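Local coordinates for protein pyridoxal kinase (Lactobacillus plantarum, PDB 3HYO) that probably phosphorylates pyridoxal with ATP, giving pyridoxal 5'-phosphate and ADP, on a ribokinase-type fold, at residues I138-T143 / A176-V181; M244-T249 / Q259-G264. All coordinates share one frame; numbering follows the deposited sequence.

Interaction 1: I138-T143 / A176-V181; sequences ILPNTT and AVITDV. With ADP (adenosine-5'-diphosphate), chain B.
The carboxylate of Asp180 is gripped by Thr142: OD1 accepts hydrogen bonds from Thr142 N at 3.1 Å and Thr142 OG1 at 3.0 Å, both on its syn side but from opposite faces of the carboxylate plane. Its other oxygen, OD2, sits 3.0 Å from Asn141 CB and accepts from a water that also takes the N-H of Thr143. The Asn141 amide is turned only 12° from the carboxylate plane; its CG lies between backbone N and carbonyl carbon (chi1 66°), and its OD1 accepts from Glu144 N, capping helix 142-149. With an alanine here instead of Asp180, the N-H and hydroxyl of Thr142 would probably lose their shared acceptor, leaving the threonine side chain freer to turn. Before the cap, Ile138 and Ala176 form a parallel bridge, Val177 N bonding to Ile138 O at 2.9 Å; past strand 137-138, Thr179 N still bonds to Pro140 O at 3.1 Å. Thr179 OG1 donates to ADP O1A, so these strand ends border the nucleotide site, as in ribokinase-type folds. Strand 186-192 continues the sheet beyond Val177, with helix 159-167 against Ala176 and Ile178 and helix 213-225 against Leu139 and Thr179.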
loop_
_atom_site.group_PDB
_atom_site.type_symbol
_atom_site.label_atom_id
_atom_site.label_comp_id
_atom_site.label_asym_id
_atom_site.label_seq_id
_atom_site.Cartn_x
_atom_site.Cartn_y
_atom_site.Cartn_z
ATOM N N ILE A 138 6.829 -0.670 5.475
ATOM C CA ILE A 138 6.724 -0.815 4.028
ATOM C C ILE A 138 6.076 -2.151 3.697
ATOM O O ILE A 138 6.235 -3.131 4.463
ATOM C CB ILE A 138 8.072 -0.638 3.267
ATOM C CG1 ILE A 138 9.093 -1.750 3.678
ATOM C CG2 ILE A 138 8.604 0.815 3.470
ATOM C CD1 ILE A 138 10.321 -1.879 2.736
ATOM N N LEU A 139 5.343 -2.215 2.594
ATOM C CA LEU A 139 4.645 -3.444 2.249
ATOM C C LEU A 139 4.959 -3.910 0.837
ATOM O O LEU A 139 4.083 -3.905 -0.028
ATOM C CB LEU A 139 3.134 -3.263 2.415
ATOM C CG LEU A 139 2.672 -2.540 3.682
ATOM C CD1 LEU A 139 1.320 -1.879 3.462
ATOM C CD2 LEU A 139 2.619 -3.501 4.860
ATOM N N PRO A 140 6.201 -4.320 0.596
ATOM C CA PRO A 140 6.528 -4.850 -0.710
ATOM C C PRO A 140 5.977 -6.266 -0.882
ATOM O O PRO A 140 5.877 -7.013 0.104
ATOM C CB PRO A 140 8.064 -4.930 -0.679
ATOM C CG PRO A 140 8.384 -5.102 0.747
ATOM C CD PRO A 140 7.407 -4.212 1.454
ATOM N N ASN A 141 5.672 -6.628 -2.117
ATOM C CA ASN A 141 5.585 -8.035 -2.466
ATOM C C ASN A 141 6.977 -8.631 -2.634
ATOM O O ASN A 141 7.969 -7.931 -2.564
ATOM C CB ASN A 141 4.716 -8.276 -3.709
ATOM C CG ASN A 141 5.299 -7.702 -4.996
ATOM O OD1 ASN A 141 6.514 -7.643 -5.200
ATOM N ND2 ASN A 141 4.409 -7.302 -5.902
ATOM N N THR A 142 7.027 -9.933 -2.887
ATOM C CA THR A 142 8.265 -10.653 -3.118
ATOM C C THR A 142 9.145 -10.112 -4.268
ATOM O O THR A 142 10.392 -10.082 -4.159
ATOM C CB THR A 142 7.940 -12.144 -3.307
ATOM O OG1 THR A 142 7.344 -12.620 -2.092
ATOM C CG2 THR A 142 9.193 -12.925 -3.596
ATOM N N THR A 143 8.526 -9.661 -5.355
ATOM C CA THR A 143 9.310 -9.048 -6.433
ATOM C C THR A 143 9.912 -7.703 -5.984
ATOM O O THR A 143 11.071 -7.379 -6.273
ATOM C CB THR A 143 8.465 -8.809 -7.718
ATOM O OG1 THR A 143 7.941 -10.056 -8.203
ATOM C CG2 THR A 143 9.317 -8.156 -8.824
ATOM N N ALA A 176 9.703 -3.945 7.701
ATOM C CA ALA A 176 9.531 -4.401 6.329
ATOM C C ALA A 176 8.573 -5.589 6.410
ATOM O O ALA A 176 8.830 -6.549 7.140
ATOM C CB ALA A 176 10.861 -4.833 5.720
ATOM N N VAL A 177 7.436 -5.478 5.736
ATOM C CA VAL A 177 6.452 -6.575 5.745
ATOM C C VAL A 177 6.271 -7.027 4.316
ATOM O O VAL A 177 5.822 -6.245 3.451
ATOM C CB VAL A 177 5.085 -6.142 6.380
ATOM C CG1 VAL A 177 4.103 -7.325 6.361
ATOM C CG2 VAL A 177 5.277 -5.602 7.802
ATOM N N ILE A 178 6.612 -8.282 4.040
ATOM C CA ILE A 178 6.409 -8.813 2.699
ATOM C C ILE A 178 5.005 -9.411 2.644
ATOM O O ILE A 178 4.660 -10.170 3.517
ATOM C CB ILE A 178 7.503 -9.827 2.283
ATOM C CG1 ILE A 178 8.876 -9.145 2.281
ATOM C CG2 ILE A 178 7.171 -10.449 0.919
ATOM C CD1 ILE A 178 10.038 -10.095 1.919
ATOM N N THR A 179 4.201 -9.058 1.630
ATOM C CA THR A 179 2.719 -9.205 1.741
ATOM C C THR A 179 1.967 -10.317 0.980
ATOM O O THR A 179 0.746 -10.515 1.196
ATOM C CB THR A 179 2.019 -7.923 1.303
ATOM O OG1 THR A 179 2.526 -7.574 0.011
ATOM C CG2 THR A 179 2.257 -6.784 2.321
ATOM N N ASP A 180 2.666 -11.002 0.096
ATOM C CA ASP A 180 2.049 -12.025 -0.724
ATOM C C ASP A 180 2.808 -13.354 -0.582
ATOM O O ASP A 180 3.011 -14.064 -1.566
ATOM C CB ASP A 180 2.108 -11.575 -2.178
ATOM C CG ASP A 180 3.548 -11.406 -2.686
ATOM O OD1 ASP A 180 4.535 -11.538 -1.894
ATOM O OD2 ASP A 180 3.686 -11.131 -3.896
ATOM N N VAL A 181 3.262 -13.654 0.623
ATOM C CA VAL A 181 4.071 -14.851 0.874
ATOM C C VAL A 181 3.115 -16.034 0.975
ATOM O O VAL A 181 2.165 -15.987 1.739
ATOM C CB VAL A 181 4.887 -14.728 2.166
ATOM C CG1 VAL A 181 5.631 -16.024 2.464
ATOM C CG2 VAL A 181 5.874 -13.549 2.051
HETATM P PB ADP B . -1.507 -6.828 -4.610
HETATM O O1B ADP B . -1.146 -7.755 -5.674
HETATM O O2B ADP B . -0.390 -6.080 -4.052
HETATM O O3B ADP B . -2.693 -6.115 -5.028
HETATM P PA ADP B . -1.095 -8.675 -2.384
HETATM O O1A ADP B . -0.134 -8.033 -1.472
HETATM O O2A ADP B . -0.702 -9.773 -3.264
HETATM O O3A ADP B . -1.876 -7.580 -3.276
HETATM O "O5'" ADP B . -2.409 -9.092 -1.605
HETATM C "C5'" ADP B . -2.731 -8.375 -0.480
HETATM C "C4'" ADP B . -3.406 -9.359 0.442
HETATM O "O4'" ADP B . -4.703 -9.618 0.018
HETATM C "C3'" ADP B . -2.711 -10.718 0.538
HETATM O "O3'" ADP B . -1.776 -10.604 1.528
HETATM C "C2'" ADP B . -3.828 -11.531 1.060
HETATM O "O2'" ADP B . -4.024 -11.071 2.374
HETATM C "C1'" ADP B . -5.005 -10.983 0.274
HETATM N N9 ADP B . -5.272 -11.810 -0.929
HETATM C C8 ADP B . -4.876 -11.555 -2.152
HETATM N N7 ADP B . -5.283 -12.471 -3.007
HETATM C C5 ADP B . -5.942 -13.366 -2.330
HETATM C C6 ADP B . -6.629 -14.632 -2.667
HETATM N N6 ADP B . -6.680 -15.099 -3.930
HETATM N N1 ADP B . -7.162 -15.257 -1.628
HETATM C C2 ADP B . -7.129 -14.795 -0.384
HETATM N N3 ADP B . -6.543 -13.670 0.001
HETATM C C4 ADP B . -5.944 -12.924 -0.938
HETATM O O HOH W 1 5.735 -10.940 -5.995
#

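Interaction 2: M244-T249 / Q259-G264; sequences MAVAET and QGVALG
Thr249 joins helix 231-251 to the loop 259-264 by the one direct hydrogen bond of the contact: Ala262 N donates to its OG1 at 2.9 Å, nearly straight at 162°. The same hydroxyl donates back to Ala245 O, one turn earlier, at 2.7 Å; with chi1 at -54° OG1 stands beside its own backbone N, within reach of that carbonyl. Ala245 O thus takes two donors, Thr249 N and OG1, from opposite faces of its plane. Two waters carry the remaining polar links. One donates to both Glu248 OE1 and Ala262 O, and the other accepts from Gly264 N and donates to Glu248 OE2. The extended Glu248 chain (chi1 and chi2 both -176°) brings the carboxylate to the start of helix 264-274, where OE1 also accepts from Asp265 N. Methyl groups pack against polar ones in van der Waals contact: Ala262 CB meets Glu248 CD at 3.8 Å and Thr249 OG1 at 3.7 Å, and Ala245 CB lies 3.4 Å from Ala262 O. The apolar pair is Val246 CG2 with Val261 CG1, at 4.1 Å; Val246 also lies close to the bound ADP. The chemistry divides the contact: the buried threonine hydroxyl is both donor and acceptor, whereas the glutamate charge is placed where the N-terminal end of helix 264-274 would probably stabilise it, with water completing the link.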
loop_
_atom_site.group_PDB
_atom_site.type_symbol
_atom_site.label_atom_id
_atom_site.label_comp_id
_atom_site.label_asym_id
_atom_site.label_seq_id
_atom_site.Cartn_x
_atom_site.Cartn_y
_atom_site.Cartn_z
HETATM N N MSE A 244 -11.944 -11.902 3.880
HETATM C CA MSE A 244 -13.387 -11.653 3.824
HETATM C C MSE A 244 -13.832 -10.835 2.597
HETATM O O MSE A 244 -14.867 -11.128 1.982
HETATM C CB MSE A 244 -13.832 -10.971 5.117
HETATM C CG MSE A 244 -15.295 -10.738 5.259
HETATM SE SE MSE A 244 -15.527 -9.553 6.814
HETATM C CE MSE A 244 -14.314 -8.145 6.360
ATOM N N ALA A 245 -13.047 -9.816 2.218
ATOM C CA ALA A 245 -13.366 -9.015 1.029
ATOM C C ALA A 245 -13.256 -9.816 -0.272
ATOM O O ALA A 245 -14.090 -9.657 -1.201
ATOM C CB ALA A 245 -12.472 -7.729 0.966
ATOM N N VAL A 246 -12.224 -10.655 -0.355
ATOM C CA VAL A 246 -12.047 -11.515 -1.538
ATOM C C VAL A 246 -13.217 -12.495 -1.590
ATOM O O VAL A 246 -13.814 -12.685 -2.636
ATOM C CB VAL A 246 -10.654 -12.227 -1.566
ATOM C CG1 VAL A 246 -10.596 -13.306 -2.648
ATOM C CG2 VAL A 246 -9.507 -11.161 -1.805
ATOM N N ALA A 247 -13.587 -13.059 -0.441
ATOM C CA ALA A 247 -14.736 -13.971 -0.398
ATOM C C ALA A 247 -16.032 -13.311 -0.871
ATOM O O ALA A 247 -16.809 -13.891 -1.601
ATOM C CB ALA A 247 -14.883 -14.585 1.036
ATOM N N GLU A 248 -16.296 -12.081 -0.439
ATOM C CA GLU A 248 -17.493 -11.398 -0.875
ATOM C C GLU A 248 -17.466 -11.136 -2.395
ATOM O O GLU A 248 -18.498 -11.221 -3.075
ATOM C CB GLU A 248 -17.645 -10.060 -0.122
ATOM C CG GLU A 248 -18.950 -9.358 -0.485
ATOM C CD GLU A 248 -19.100 -7.994 0.162
ATOM O OE1 GLU A 248 -18.170 -7.558 0.844
ATOM O OE2 GLU A 248 -20.164 -7.379 -0.018
ATOM N N THR A 249 -16.293 -10.756 -2.901
ATOM C CA THR A 249 -16.095 -10.533 -4.336
ATOM C C THR A 249 -16.517 -11.772 -5.139
ATOM O O THR A 249 -17.282 -11.671 -6.111
ATOM C CB THR A 249 -14.607 -10.171 -4.647
ATOM O OG1 THR A 249 -14.219 -9.047 -3.822
ATOM C CG2 THR A 249 -14.444 -9.779 -6.136
ATOM N N GLN A 259 -13.222 -5.066 -11.983
ATOM C CA GLN A 259 -13.591 -4.261 -10.800
ATOM C C GLN A 259 -12.839 -4.753 -9.574
ATOM O O GLN A 259 -12.681 -5.962 -9.380
ATOM C CB GLN A 259 -15.124 -4.326 -10.597
ATOM C CG GLN A 259 -15.733 -3.411 -9.506
ATOM C CD GLN A 259 -15.631 -1.909 -9.806
ATOM O OE1 GLN A 259 -15.566 -1.481 -10.959
ATOM N NE2 GLN A 259 -15.626 -1.106 -8.748
ATOM N N GLY A 260 -12.376 -3.809 -8.735
ATOM C CA GLY A 260 -11.604 -4.139 -7.551
ATOM C C GLY A 260 -12.433 -4.895 -6.508
ATOM O O GLY A 260 -13.657 -4.958 -6.611
ATOM N N VAL A 261 -11.763 -5.391 -5.483
ATOM C CA VAL A 261 -12.433 -6.169 -4.416
ATOM C C VAL A 261 -13.629 -5.448 -3.796
ATOM O O VAL A 261 -13.604 -4.209 -3.630
ATOM C CB VAL A 261 -11.489 -6.634 -3.306
ATOM C CG1 VAL A 261 -10.633 -7.779 -3.790
ATOM C CG2 VAL A 261 -10.683 -5.447 -2.661
ATOM N N ALA A 262 -14.684 -6.217 -3.498
ATOM C CA ALA A 262 -15.856 -5.694 -2.804
ATOM C C ALA A 262 -15.461 -5.184 -1.412
ATOM O O ALA A 262 -14.601 -5.778 -0.739
ATOM C CB ALA A 262 -16.956 -6.795 -2.680
ATOM N N LEU A 263 -16.142 -4.126 -0.962
ATOM C CA LEU A 263 -15.839 -3.489 0.329
ATOM C C LEU A 263 -16.970 -3.562 1.373
ATOM O O LEU A 263 -16.779 -3.114 2.487
ATOM C CB LEU A 263 -15.510 -2.003 0.092
ATOM C CG LEU A 263 -14.258 -1.755 -0.767
ATOM C CD1 LEU A 263 -14.100 -0.232 -0.949
ATOM C CD2 LEU A 263 -13.005 -2.332 -0.158
ATOM N N GLY A 264 -18.149 -4.052 0.993
ATOM C CA GLY A 264 -19.320 -3.994 1.888
ATOM C C GLY A 264 -19.097 -4.743 3.193
ATOM O O GLY A 264 -19.336 -4.198 4.271
HETATM O O HOH W 2 -15.658 -6.634 1.714
HETATM O O HOH W 3 -19.642 -4.872 -1.379
#

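From the N terminus, the chain first passes through strands 5-13, 33-42, 77-80 and 103-106 of the central sheet. Interaction 1 then closes a loop of 32 residues: the chain leaves strand 137-138, runs through helices 142-149 and 159-167, and returns as the neighbouring parallel strand 175-183, a beta-alpha-beta crossover. Interaction 2 opens only later, closing a nine-residue loop that brings the approach to helix 264-274 back against helix 231-251. The two loops follow in series, neither nested nor crossed, with centres 21 Å apart and nearest atoms about 11 Å apart. Interaction 1 thus ties strands within the central sheet, interaction 2 ties the two C-terminal helices, and both lie beside the ADP site.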